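Oxidized polyvinyl alcohol hydrolase (Pseudomonas sp. VM15C, PDB 3WWC) hydrolyses the carbon–carbon bond of beta-diketones, including those in oxidized polyvinyl alcohol, in the second step of that polymer's breakdown. Local coordinates at residues A155-V160 / N192-G197; G196-S201 / R315-T320; L321-K326 / R331-T336. The protein carries 1 engineered substitution. All coordinates share one frame; numbering follows the deposited sequence.

Contact 1 of 3, residues A155-V160 / N192-G197; sequences AMVQCV and NFWAGG
In the alpha/beta-hydrolase core, helix 148-160 meets the loop leading into strand 196-200 where Val157 faces the two neighbouring rings of Phe193 and Trp194. Val157 divides its branches between them. With CG1 anti to the backbone N (chi1 171°) and CG2 anti to the carbonyl carbon, CG1 reaches Phe193 CZ at 3.9 Å, while CG2 touches Trp194 CH2 at 3.9 Å. Val157 CB itself lies in the plane of the Phe193 ring, 4.0 Å from CZ, which puts the valine at the ring's edge. The next residue, Gln158, runs out beyond CG in an extended chain; its CG and OE1 each lie 4.1 Å from Phe193 CE1, and its amide plane stands almost perpendicular to the ring, at 89°. The two aromatic side chains also hold each other: Phe193 CD2 sits 3.6 Å above the centre of the Trp194 ring system, so an edge of phenylalanine is set on a face of tryptophan. Val157 thus meets both rings by apolar packing, and Gln158 adds a looser approach. Behind the contact, Phe193 and Trp194 rest on Leu171 of strand 170-176, and on the far side of the helix Cys159 is disulfide-bonded to Cys27. A helix packed beside the sheet, here touching the loop that enters one of its strands, is part of the layered alpha/beta-hydrolase fold.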
ATOM      1  N   ALA A 155      15.149   2.882  -1.846  1.00  9.77           N
ATOM      2  CA  ALA A 155      16.233   3.844  -2.058  1.00 10.01           C
ATOM      3  C   ALA A 155      15.899   5.220  -1.517  1.00 10.47           C
ATOM      4  O   ALA A 155      16.762   5.924  -0.946  1.00 11.25           O
ATOM      5  CB  ALA A 155      16.557   3.950  -3.531  1.00 11.68           C
ATOM      6  N   MET A 156      14.639   5.617  -1.649  1.00  9.31           N
ATOM      7  CA  MET A 156      14.140   6.893  -1.162  1.00  9.71           C
ATOM      8  C   MET A 156      14.277   6.985   0.362  1.00 10.11           C
ATOM      9  O   MET A 156      14.836   7.945   0.901  1.00 10.34           O
ATOM     10  CB  MET A 156      12.684   6.996  -1.606  1.00  8.92           C
ATOM     11  CG  MET A 156      11.940   8.171  -1.034  1.00  8.70           C
ATOM     12  SD  MET A 156      10.180   8.137  -1.449  1.00  9.65           S
ATOM     13  CE  MET A 156       9.543   6.819  -0.339  1.00  9.74           C
ATOM     14  N   VAL A 157      13.811   5.959   1.057  1.00  9.48           N
ATOM     15  CA  VAL A 157      13.868   5.971   2.518  1.00 10.47           C
ATOM     16  C   VAL A 157      15.348   5.873   2.964  1.00  9.22           C
ATOM     17  O   VAL A 157      15.746   6.582   3.893  1.00 11.05           O
ATOM     18  CB  VAL A 157      13.049   4.794   3.086  1.00  9.84           C
ATOM     19  CG1 VAL A 157      13.287   4.674   4.600  1.00 11.43           C
ATOM     20  CG2 VAL A 157      11.553   5.074   2.863  1.00 10.53           C
ATOM     21  N   GLN A 158      16.161   5.050   2.290  1.00 10.77           N
ATOM     22  CA  GLN A 158      17.589   4.948   2.691  1.00 11.27           C
ATOM     23  C   GLN A 158      18.294   6.293   2.512  1.00 11.09           C
ATOM     24  O   GLN A 158      19.136   6.675   3.328  1.00 12.04           O
ATOM     25  CB  GLN A 158      18.279   3.853   1.881  1.00 10.62           C
ATOM     26  CG  GLN A 158      17.879   2.477   2.365  1.00 14.87           C
ATOM     27  CD  GLN A 158      18.422   1.371   1.507  1.00 20.81           C
ATOM     28  OE1 GLN A 158      18.584   0.237   1.983  1.00 26.66           O
ATOM     29  NE2 GLN A 158      18.658   1.655   0.255  1.00 20.17           N
ATOM     30  N   CYS A 159      17.885   7.067   1.520  1.00 10.72           N
ATOM     31  CA  CYS A 159      18.483   8.380   1.305  1.00 12.97           C
ATOM     32  C   CYS A 159      18.025   9.410   2.342  1.00 11.82           C
ATOM     33  O   CYS A 159      18.854  10.168   2.949  1.00 12.82           O
ATOM     34  CB  CYS A 159      18.116   8.841  -0.117  1.00 13.07           C
ATOM     35  SG  CYS A 159      18.810  10.472  -0.506  1.00 17.02           S
ATOM     36  N   VAL A 160      16.721   9.472   2.625  1.00 10.46           N
ATOM     37  CA  VAL A 160      16.219  10.445   3.600  1.00 10.64           C
ATOM     38  C   VAL A 160      16.882  10.176   4.968  1.00 11.28           C
ATOM     39  O   VAL A 160      17.135  11.104   5.714  1.00 12.12           O
ATOM     40  CB  VAL A 160      14.660  10.357   3.696  1.00 10.38           C
ATOM     41  CG1 VAL A 160      14.126  11.254   4.794  1.00 12.85           C
ATOM     42  CG2 VAL A 160      14.067  10.768   2.363  1.00 10.55           C
ATOM     43  N   ASN A 192      11.786  -7.764   4.035  1.00 10.70           N
ATOM     44  CA  ASN A 192      12.911  -7.701   4.957  1.00 13.04           C
ATOM     45  C   ASN A 192      13.367  -6.264   5.117  1.00 12.01           C
ATOM     46  O   ASN A 192      14.374  -5.988   5.770  1.00 12.79           O
ATOM     47  CB  ASN A 192      14.054  -8.594   4.465  1.00 14.66           C
ATOM     48  CG  ASN A 192      13.637 -10.072   4.463  1.00 19.73           C
ATOM     49  OD1 ASN A 192      13.208 -10.590   5.492  1.00 21.28           O
ATOM     50  ND2 ASN A 192      13.727 -10.724   3.312  1.00 23.88           N
ATOM     51  N   PHE A 193      12.574  -5.332   4.595  1.00 10.00           N
ATOM     52  CA  PHE A 193      12.910  -3.903   4.720  1.00 10.24           C
ATOM     53  C   PHE A 193      11.814  -3.202   5.544  1.00  9.05           C
ATOM     54  O   PHE A 193      12.053  -2.751   6.649  1.00 10.26           O
ATOM     55  CB  PHE A 193      13.037  -3.226   3.327  1.00  9.80           C
ATOM     56  CG  PHE A 193      13.368  -1.759   3.410  1.00 12.19           C
ATOM     57  CD1 PHE A 193      14.640  -1.359   3.779  1.00 12.27           C
ATOM     58  CD2 PHE A 193      12.395  -0.783   3.131  1.00 10.44           C
ATOM     59  CE1 PHE A 193      14.982   0.012   3.876  1.00 12.76           C
ATOM     60  CE2 PHE A 193      12.705   0.569   3.223  1.00 11.29           C
ATOM     61  CZ  PHE A 193      14.003   0.970   3.592  1.00 12.25           C
ATOM     62  N   TRP A 194      10.588  -3.147   5.000  1.00  8.82           N
ATOM     63  CA  TRP A 194       9.483  -2.511   5.703  1.00  8.05           C
ATOM     64  C   TRP A 194       9.135  -3.256   6.963  1.00  8.72           C
ATOM     65  O   TRP A 194       9.270  -4.482   7.015  1.00  9.70           O
ATOM     66  CB  TRP A 194       8.221  -2.558   4.815  1.00  8.59           C
ATOM     67  CG  TRP A 194       8.481  -1.899   3.480  1.00  8.11           C
ATOM     68  CD1 TRP A 194       8.643  -2.503   2.278  1.00  9.08           C
ATOM     69  CD2 TRP A 194       8.675  -0.484   3.253  1.00  8.68           C
ATOM     70  NE1 TRP A 194       8.947  -1.552   1.279  1.00  8.91           N
ATOM     71  CE2 TRP A 194       8.980  -0.315   1.871  1.00  8.28           C
ATOM     72  CE3 TRP A 194       8.617   0.645   4.098  1.00  9.84           C
ATOM     73  CZ2 TRP A 194       9.232   0.958   1.306  1.00  9.23           C
ATOM     74  CZ3 TRP A 194       8.868   1.909   3.551  1.00 10.36           C
ATOM     75  CH2 TRP A 194       9.171   2.052   2.158  1.00  9.86           C
ATOM     76  N   ALA A 195       8.681  -2.526   7.976  1.00  8.09           N
ATOM     77  CA  ALA A 195       8.193  -3.165   9.198  1.00  8.07           C
ATOM     78  C   ALA A 195       6.746  -3.540   9.040  1.00  8.73           C
ATOM     79  O   ALA A 195       6.224  -4.331   9.832  1.00  9.57           O
ATOM     80  CB  ALA A 195       8.347  -2.200  10.411  1.00  8.69           C
ATOM     81  N   GLY A 196       6.061  -2.956   8.076  1.00  7.91           N
ATOM     82  CA  GLY A 196       4.632  -3.278   7.938  1.00  8.85           C
ATOM     83  C   GLY A 196       3.992  -2.256   6.995  1.00  6.92           C
ATOM     84  O   GLY A 196       4.653  -1.407   6.409  1.00  7.73           O
ATOM     85  N   GLY A 197       2.674  -2.310   6.878  1.00  8.02           N
ATOM     86  CA  GLY A 197       2.011  -1.408   5.970  1.00  9.04           C
ATOM     87  C   GLY A 197       0.527  -1.379   6.191  1.00  8.41           C
ATOM     88  O   GLY A 197      -0.075  -2.170   6.959  1.00  8.57           O
TER

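Contact 2 of 3, residues G196-S201 / R315-T320; sequences GGLPIS and RWALDT
Leu198 of strand 196-200 points at Ala317 of helix 310-322, joining a central strand of the alpha/beta-hydrolase sheet to a helix packed against it. Leu198 CB starts the approach 4.4 Å from Leu321 CD1, a methyl one helical turn beyond Ala317. Leu198 CG, anti to the backbone N (chi1 179°) and hence carried outward from the strand, lies beside Ile200, 3.8 Å from Ile200 CG1. At the tip the branches diverge. CD2 is the atom that makes the contact with the helix: it meets Ala317 CB at 4.0 Å and Leu318 CD2 at 4.4 Å, and on its strand side it touches Ile200 CD1 at 4.1 Å. CD1 passes on the other flank of the leucine, also near the Ala317 methyl. The small alanine lets the helix ride close, with the CA atoms of Leu198 and Ala317 7.9 Å apart, whereas Leu318 starts out beside the strand and brings its CD2 end nearer. Trp65 on strand 62-68 touches both leucines, and Met250 of strand 247-253 adjoins Leu198, so the tip is enclosed by apolar groups. On the side of the helix turned to Met250, the Thr320 hydroxyl folds back to donate to Trp316 O at 2.7 Å, 35° out of the carbonyl plane and from the face opposite to Thr320 N.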
ATOM      1  N   GLY A 196       6.061  -2.956   8.076  1.00  7.91           N
ATOM      2  CA  GLY A 196       4.632  -3.278   7.938  1.00  8.85           C
ATOM      3  C   GLY A 196       3.992  -2.256   6.995  1.00  6.92           C
ATOM      4  O   GLY A 196       4.653  -1.407   6.409  1.00  7.73           O
ATOM      5  N   GLY A 197       2.674  -2.310   6.878  1.00  8.02           N
ATOM      6  CA  GLY A 197       2.011  -1.408   5.970  1.00  9.04           C
ATOM      7  C   GLY A 197       0.527  -1.379   6.191  1.00  8.41           C
ATOM      8  O   GLY A 197      -0.075  -2.170   6.959  1.00  8.57           O
ATOM      9  N   LEU A 198      -0.070  -0.434   5.485  1.00  7.39           N
ATOM     10  CA  LEU A 198      -1.502  -0.163   5.567  1.00  7.69           C
ATOM     11  C   LEU A 198      -2.153  -0.136   4.176  1.00  7.64           C
ATOM     12  O   LEU A 198      -2.369   0.964   3.584  1.00  7.71           O
ATOM     13  CB  LEU A 198      -1.698   1.191   6.293  1.00  9.88           C
ATOM     14  CG  LEU A 198      -3.129   1.716   6.489  1.00  9.65           C
ATOM     15  CD1 LEU A 198      -3.917   0.769   7.373  1.00 11.08           C
ATOM     16  CD2 LEU A 198      -3.069   3.100   7.169  1.00 10.56           C
ATOM     17  N   PRO A 199      -2.424  -1.316   3.590  1.00  6.79           N
ATOM     18  CA  PRO A 199      -3.062  -1.365   2.256  1.00  7.72           C
ATOM     19  C   PRO A 199      -4.571  -1.136   2.403  1.00  7.03           C
ATOM     20  O   PRO A 199      -5.275  -2.000   2.907  1.00  7.66           O
ATOM     21  CB  PRO A 199      -2.711  -2.771   1.741  1.00  8.22           C
ATOM     22  CG  PRO A 199      -2.533  -3.603   3.064  1.00  7.30           C
ATOM     23  CD  PRO A 199      -1.913  -2.647   4.038  1.00  6.63           C
ATOM     24  N   ILE A 200      -5.039   0.049   2.019  1.00  6.30           N
ATOM     25  CA  ILE A 200      -6.443   0.421   2.121  1.00  7.62           C
ATOM     26  C   ILE A 200      -7.083   0.241   0.760  1.00  7.50           C
ATOM     27  O   ILE A 200      -6.705   0.898  -0.216  1.00  7.32           O
ATOM     28  CB  ILE A 200      -6.588   1.891   2.552  1.00  6.97           C
ATOM     29  CG1 ILE A 200      -5.812   2.170   3.844  1.00  9.46           C
ATOM     30  CG2 ILE A 200      -8.075   2.198   2.723  1.00  9.70           C
ATOM     31  CD1 ILE A 200      -5.898   3.675   4.302  1.00  8.36           C
ATOM     32  N   SER A 201      -8.026  -0.697   0.707  1.00  8.50           N
ATOM     33  CA  SER A 201      -8.762  -0.979  -0.539  1.00  8.94           C
ATOM     34  C   SER A 201      -7.849  -1.166  -1.719  1.00  9.43           C
ATOM     35  O   SER A 201      -8.027  -0.531  -2.774  1.00 11.27           O
ATOM     36  CB  SER A 201      -9.725   0.134  -0.788  1.00  9.01           C
ATOM     37  OG  SER A 201     -10.611   0.240   0.295  1.00 13.97           O
ATOM     38  N   ARG A 315      -4.149   8.320  13.074  1.00  8.60           N
ATOM     39  CA  ARG A 315      -3.292   8.248  14.278  1.00  9.18           C
ATOM     40  C   ARG A 315      -3.378   6.856  14.871  1.00  8.62           C
ATOM     41  O   ARG A 315      -2.352   6.253  15.243  1.00  8.26           O
ATOM     42  CB  ARG A 315      -3.790   9.230  15.353  1.00 10.15           C
ATOM     43  CG  ARG A 315      -3.541  10.676  15.019  1.00 10.46           C
ATOM     44  CD  ARG A 315      -3.919  11.602  16.239  1.00 10.79           C
ATOM     45  NE  ARG A 315      -5.347  11.693  16.506  1.00 11.71           N
ATOM     46  CZ  ARG A 315      -6.160  12.621  15.987  1.00 10.25           C
ATOM     47  NH1 ARG A 315      -5.702  13.540  15.127  1.00 10.93           N
ATOM     48  NH2 ARG A 315      -7.398  12.657  16.426  1.00 10.73           N
ATOM     49  N   TRP A 316      -4.592   6.313  14.972  1.00  9.27           N
ATOM     50  CA  TRP A 316      -4.784   4.964  15.540  1.00  8.46           C
ATOM     51  C   TRP A 316      -4.067   3.912  14.691  1.00  8.11           C
ATOM     52  O   TRP A 316      -3.361   3.020  15.222  1.00  8.73           O
ATOM     53  CB  TRP A 316      -6.283   4.619  15.622  1.00  9.34           C
ATOM     54  CG  TRP A 316      -6.523   3.212  16.074  1.00 10.69           C
ATOM     55  CD1 TRP A 316      -6.443   2.735  17.368  1.00 10.71           C
ATOM     56  CD2 TRP A 316      -6.744   2.073  15.243  1.00 10.06           C
ATOM     57  NE1 TRP A 316      -6.605   1.366  17.381  1.00 11.46           N
ATOM     58  CE2 TRP A 316      -6.781   0.930  16.092  1.00 11.69           C
ATOM     59  CE3 TRP A 316      -6.911   1.889  13.870  1.00 10.68           C
ATOM     60  CZ2 TRP A 316      -6.970  -0.354  15.599  1.00 12.49           C
ATOM     61  CZ3 TRP A 316      -7.102   0.606  13.386  1.00 12.82           C
ATOM     62  CH2 TRP A 316      -7.129  -0.499  14.257  1.00 12.91           C
ATOM     63  N   ALA A 317      -4.224   4.011  13.371  1.00  7.86           N
ATOM     64  CA  ALA A 317      -3.593   2.985  12.517  1.00  7.56           C
ATOM     65  C   ALA A 317      -2.081   3.048  12.577  1.00  8.50           C
ATOM     66  O   ALA A 317      -1.436   2.010  12.766  1.00  9.34           O
ATOM     67  CB  ALA A 317      -4.094   3.160  11.030  1.00  8.46           C
ATOM     68  N   LEU A 318      -1.480   4.240  12.448  1.00  7.91           N
ATOM     69  CA  LEU A 318      -0.027   4.308  12.482  1.00  8.79           C
ATOM     70  C   LEU A 318       0.522   3.956  13.835  1.00  9.17           C
ATOM     71  O   LEU A 318       1.516   3.245  13.902  1.00  9.16           O
ATOM     72  CB  LEU A 318       0.467   5.693  12.020  1.00  9.06           C
ATOM     73  CG  LEU A 318       0.925   5.766  10.523  1.00  9.63           C
ATOM     74  CD1 LEU A 318       2.132   4.882  10.198  1.00 10.13           C
ATOM     75  CD2 LEU A 318      -0.269   5.390   9.665  1.00 11.18           C
ATOM     76  N   ASP A 319      -0.132   4.376  14.907  1.00  8.77           N
ATOM     77  CA  ASP A 319       0.376   4.015  16.225  1.00  9.03           C
ATOM     78  C   ASP A 319       0.220   2.532  16.481  1.00  9.58           C
ATOM     79  O   ASP A 319       1.030   1.953  17.230  1.00 10.55           O
ATOM     80  CB  ASP A 319      -0.338   4.818  17.320  1.00 10.00           C
ATOM     81  CG  ASP A 319      -0.009   6.297  17.262  1.00 10.20           C
ATOM     82  OD1 ASP A 319       0.884   6.716  16.517  1.00 10.23           O
ATOM     83  OD2 ASP A 319      -0.683   7.090  17.975  1.00 10.70           O
ATOM     84  N   THR A 320      -0.790   1.879  15.884  1.00  8.32           N
ATOM     85  CA  THR A 320      -0.963   0.428  16.018  1.00  9.38           C
ATOM     86  C   THR A 320       0.181  -0.259  15.281  1.00  8.84           C
ATOM     87  O   THR A 320       0.827  -1.194  15.819  1.00  8.98           O
ATOM     88  CB  THR A 320      -2.280  -0.002  15.403  1.00  8.33           C
ATOM     89  OG1 THR A 320      -3.367   0.509  16.213  1.00  9.93           O
ATOM     90  CG2 THR A 320      -2.370  -1.541  15.350  1.00  9.94           C
TER

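Contact 3 of 3, residues L321-K326 / R331-T336; sequences LASHPK and RSFKLT
Phe333 packs against His324 and Ser323, with its CB and ring making the close part of the contact and waters bridging to the flanking Ser332 and Lys334. The phenyl edge is directed at the face of the imidazole, an offset edge-to-face pair with centroids 5.9 Å apart and planes at 84°. At the base of the ring, Phe333 CB lies 4.0 Å from His324 ND1. Ser323 OG, held between its backbone N and carbonyl carbon (chi1 77°), comes to 3.5 Å from Phe333 CE1. The phenyl ring further rests on Ile248, Val293 and Val295, so Phe333 packs the chain following helix 310-322, on its way to the last strand 343-346 of this alpha/beta-hydrolase sheet, against strands 247-253 and 292-298. The loose side is bridged by water. Ser323 OG, itself hydrogen-bonded to Thr320 O, accepts from two waters; one also donates to Lys334 O at 2.8 Å, the other accepts from Lys334 N. A third water lies in the imidazole plane, 2.7 Å from His324 ND1, and also at the edge of the Phe333 ring; it donates to Ser323 O and reaches Ser332 OG by a weak, long bond of 3.5 Å.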
ATOM      1  N   LEU A 321       0.497   0.189  14.054  1.00  8.63           N
ATOM      2  CA  LEU A 321       1.632  -0.423  13.355  1.00  8.66           C
ATOM      3  C   LEU A 321       2.941  -0.212  14.168  1.00  9.26           C
ATOM      4  O   LEU A 321       3.729  -1.159  14.348  1.00  7.92           O
ATOM      5  CB  LEU A 321       1.829   0.212  11.945  1.00  8.97           C
ATOM      6  CG  LEU A 321       0.645   0.083  10.995  1.00  9.59           C
ATOM      7  CD1 LEU A 321       1.077   0.742   9.674  1.00 10.85           C
ATOM      8  CD2 LEU A 321       0.283  -1.374  10.728  1.00 12.67           C
ATOM      9  N   ALA A 322       3.150   0.994  14.691  1.00  9.07           N
ATOM     10  CA  ALA A 322       4.386   1.298  15.450  1.00  9.20           C
ATOM     11  C   ALA A 322       4.490   0.505  16.760  1.00 10.23           C
ATOM     12  O   ALA A 322       5.578   0.354  17.304  1.00 11.74           O
ATOM     13  CB  ALA A 322       4.445   2.842  15.733  1.00 10.05           C
ATOM     14  N   SER A 323       3.373  -0.023  17.221  1.00  9.03           N
ATOM     15  CA  SER A 323       3.412  -0.866  18.439  1.00 10.72           C
ATOM     16  C   SER A 323       4.022  -2.226  18.169  1.00 11.68           C
ATOM     17  O   SER A 323       4.219  -3.037  19.100  1.00 12.67           O
ATOM     18  CB  SER A 323       1.996  -1.032  19.007  1.00 10.71           C
ATOM     19  OG  SER A 323       1.195  -1.966  18.290  1.00 11.99           O
ATOM     20  N   HIS A 324       4.282  -2.530  16.911  1.00 10.26           N
ATOM     21  CA  HIS A 324       4.863  -3.818  16.553  1.00 11.23           C
ATOM     22  C   HIS A 324       6.098  -3.553  15.711  1.00 10.42           C
ATOM     23  O   HIS A 324       6.088  -3.756  14.495  1.00 10.62           O
ATOM     24  CB  HIS A 324       3.847  -4.631  15.765  1.00 11.82           C
ATOM     25  CG  HIS A 324       4.182  -6.086  15.713  1.00 11.18           C
ATOM     26  ND1 HIS A 324       4.086  -6.882  16.834  1.00 12.45           N
ATOM     27  CD2 HIS A 324       4.691  -6.861  14.728  1.00 11.27           C
ATOM     28  CE1 HIS A 324       4.529  -8.092  16.537  1.00 12.30           C
ATOM     29  NE2 HIS A 324       4.899  -8.114  15.273  1.00 13.01           N
ATOM     30  N   PRO A 325       7.200  -3.110  16.344  1.00 10.11           N
ATOM     31  CA  PRO A 325       8.422  -2.834  15.598  1.00  9.68           C
ATOM     32  C   PRO A 325       8.952  -4.140  14.977  1.00  9.76           C
ATOM     33  O   PRO A 325       8.739  -5.241  15.505  1.00 10.56           O
ATOM     34  CB  PRO A 325       9.354  -2.196  16.640  1.00 10.96           C
ATOM     35  CG  PRO A 325       8.872  -2.809  17.953  1.00 10.02           C
ATOM     36  CD  PRO A 325       7.349  -2.848  17.790  1.00 11.25           C
ATOM     37  N   LYS A 326       9.656  -4.018  13.861  1.00  9.50           N
ATOM     38  CA  LYS A 326      10.107  -5.158  13.111  1.00 10.23           C
ATOM     39  C   LYS A 326      10.869  -6.178  13.947  1.00 12.11           C
ATOM     40  O   LYS A 326      11.825  -5.826  14.634  1.00 13.14           O
ATOM     41  CB  LYS A 326      10.971  -4.695  11.947  1.00 10.09           C
ATOM     42  CG  LYS A 326      11.109  -5.808  10.902  1.00  9.15           C
ATOM     43  CD  LYS A 326      11.829  -5.329   9.702  1.00 10.57           C
ATOM     44  CE  LYS A 326      11.873  -6.357   8.602  1.00 11.36           C
ATOM     45  NZ  LYS A 326      10.512  -6.729   8.025  1.00 10.82           N
ATOM     46  N   ARG A 331       2.941 -12.841  19.255  1.00 21.27           N
ATOM     47  CA  ARG A 331       2.115 -13.138  20.426  1.00 23.38           C
ATOM     48  C   ARG A 331       2.086 -11.994  21.438  1.00 23.86           C
ATOM     49  O   ARG A 331       1.252 -11.964  22.349  1.00 24.98           O
ATOM     50  CB  ARG A 331       2.620 -14.403  21.116  1.00 26.68           C
ATOM     51  CG  ARG A 331       2.488 -15.668  20.288  1.00 31.94           C
ATOM     52  CD  ARG A 331       3.114 -16.805  21.115  1.00 37.67           C
ATOM     53  NE  ARG A 331       4.436 -16.352  21.570  1.00 42.57           N
ATOM     54  CZ  ARG A 331       4.884 -16.417  22.827  1.00 45.67           C
ATOM     55  NH1 ARG A 331       4.118 -16.932  23.792  1.00 46.98           N
ATOM     56  NH2 ARG A 331       6.094 -15.935  23.128  1.00 46.46           N
ATOM     57  N   SER A 332       2.978 -11.030  21.274  1.00 22.01           N
ATOM     58  CA  SER A 332       3.035  -9.925  22.196  1.00 22.42           C
ATOM     59  C   SER A 332       2.128  -8.778  21.733  1.00 19.52           C
ATOM     60  O   SER A 332       1.883  -7.840  22.476  1.00 19.18           O
ATOM     61  CB  SER A 332       4.471  -9.403  22.282  1.00 24.65           C
ATOM     62  OG  SER A 332       4.875  -8.768  21.056  1.00 29.67           O
ATOM     63  N   PHE A 333       1.646  -8.857  20.496  1.00 16.96           N
ATOM     64  CA  PHE A 333       0.809  -7.757  20.010  1.00 13.98           C
ATOM     65  C   PHE A 333      -0.547  -7.644  20.725  1.00 14.34           C
ATOM     66  O   PHE A 333      -1.210  -8.669  20.989  1.00 14.54           O
ATOM     67  CB  PHE A 333       0.583  -7.983  18.513  1.00 13.31           C
ATOM     68  CG  PHE A 333      -0.295  -6.955  17.889  1.00 12.07           C
ATOM     69  CD1 PHE A 333       0.221  -5.703  17.601  1.00 12.07           C
ATOM     70  CD2 PHE A 333      -1.629  -7.221  17.616  1.00 12.76           C
ATOM     71  CE1 PHE A 333      -0.618  -4.704  17.047  1.00 11.64           C
ATOM     72  CE2 PHE A 333      -2.475  -6.259  17.066  1.00 10.93           C
ATOM     73  CZ  PHE A 333      -1.971  -4.986  16.782  1.00 11.64           C
ATOM     74  N   LYS A 334      -0.987  -6.404  21.006  1.00 13.31           N
ATOM     75  CA  LYS A 334      -2.268  -6.161  21.651  1.00 14.31           C
ATOM     76  C   LYS A 334      -3.005  -5.077  20.909  1.00 13.60           C
ATOM     77  O   LYS A 334      -2.580  -3.924  20.912  1.00 13.56           O
ATOM     78  CB  LYS A 334      -2.072  -5.732  23.096  1.00 16.04           C
ATOM     79  CG  LYS A 334      -1.409  -6.901  23.901  1.00 21.84           C
ATOM     80  CD  LYS A 334      -1.446  -6.653  25.413  1.00 26.43           C
ATOM     81  CE  LYS A 334      -1.092  -7.952  26.186  1.00 28.65           C
ATOM     82  NZ  LYS A 334      -2.041  -9.101  25.941  1.00 32.01           N
ATOM     83  N   LEU A 335      -4.096  -5.451  20.264  1.00 12.89           N
ATOM     84  CA  LEU A 335      -4.870  -4.475  19.514  1.00 12.87           C
ATOM     85  C   LEU A 335      -5.659  -3.598  20.463  1.00 14.28           C
ATOM     86  O   LEU A 335      -6.183  -4.100  21.484  1.00 16.29           O
ATOM     87  CB  LEU A 335      -5.859  -5.212  18.606  1.00 14.00           C
ATOM     88  CG  LEU A 335      -6.620  -4.420  17.558  1.00 13.56           C
ATOM     89  CD1 LEU A 335      -5.638  -3.846  16.557  1.00 14.27           C
ATOM     90  CD2 LEU A 335      -7.563  -5.362  16.842  1.00 15.72           C
ATOM     91  N   THR A 336      -5.720  -2.301  20.170  1.00 12.16           N
ATOM     92  CA  THR A 336      -6.562  -1.406  20.961  1.00 12.60           C
ATOM     93  C   THR A 336      -7.751  -1.046  20.078  1.00 13.96           C
ATOM     94  O   THR A 336      -7.718  -1.264  18.860  1.00 15.47           O
ATOM     95  CB  THR A 336      -5.876  -0.115  21.381  1.00 13.03           C
ATOM     96  OG1 THR A 336      -5.542   0.670  20.224  1.00 14.09           O
ATOM     97  CG2 THR A 336      -4.616  -0.425  22.202  1.00 14.78           C
TER
HETATM   98  O   HOH W   1      -1.543  -1.882  19.282  1.00 13.14           O
HETATM   99  O   HOH W   2       0.989  -4.152  20.490  1.00 16.75           O
HETATM  100  O   HOH W   3       3.707  -5.973  19.354  1.00 18.51           O

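Contacts 1 and 2 share Gly196 and Gly197, contact 3 follows them in series, and none nests inside another. Contact 1 closes a 31-residue loop holding strand 170-176, the engineered Ala177 at the presumed nucleophile position, and helix 178-189. Contact 2 starts where contact 1 ends and spans 113 residues before helix 310-322 returns to the sheet. Contact 3 closes a short loop after that same helix, with four residues between its segments. Strand 196-200 thus links contacts 1 and 2, and helix 310-322 links contacts 2 and 3. Lys326 NZ, hydrogen-bonded to Trp194 O, ties contact 3 back to contact 1, while Trp316 NE1 is hydrogen-bonded to Thr336 OG1 between contacts 2 and 3.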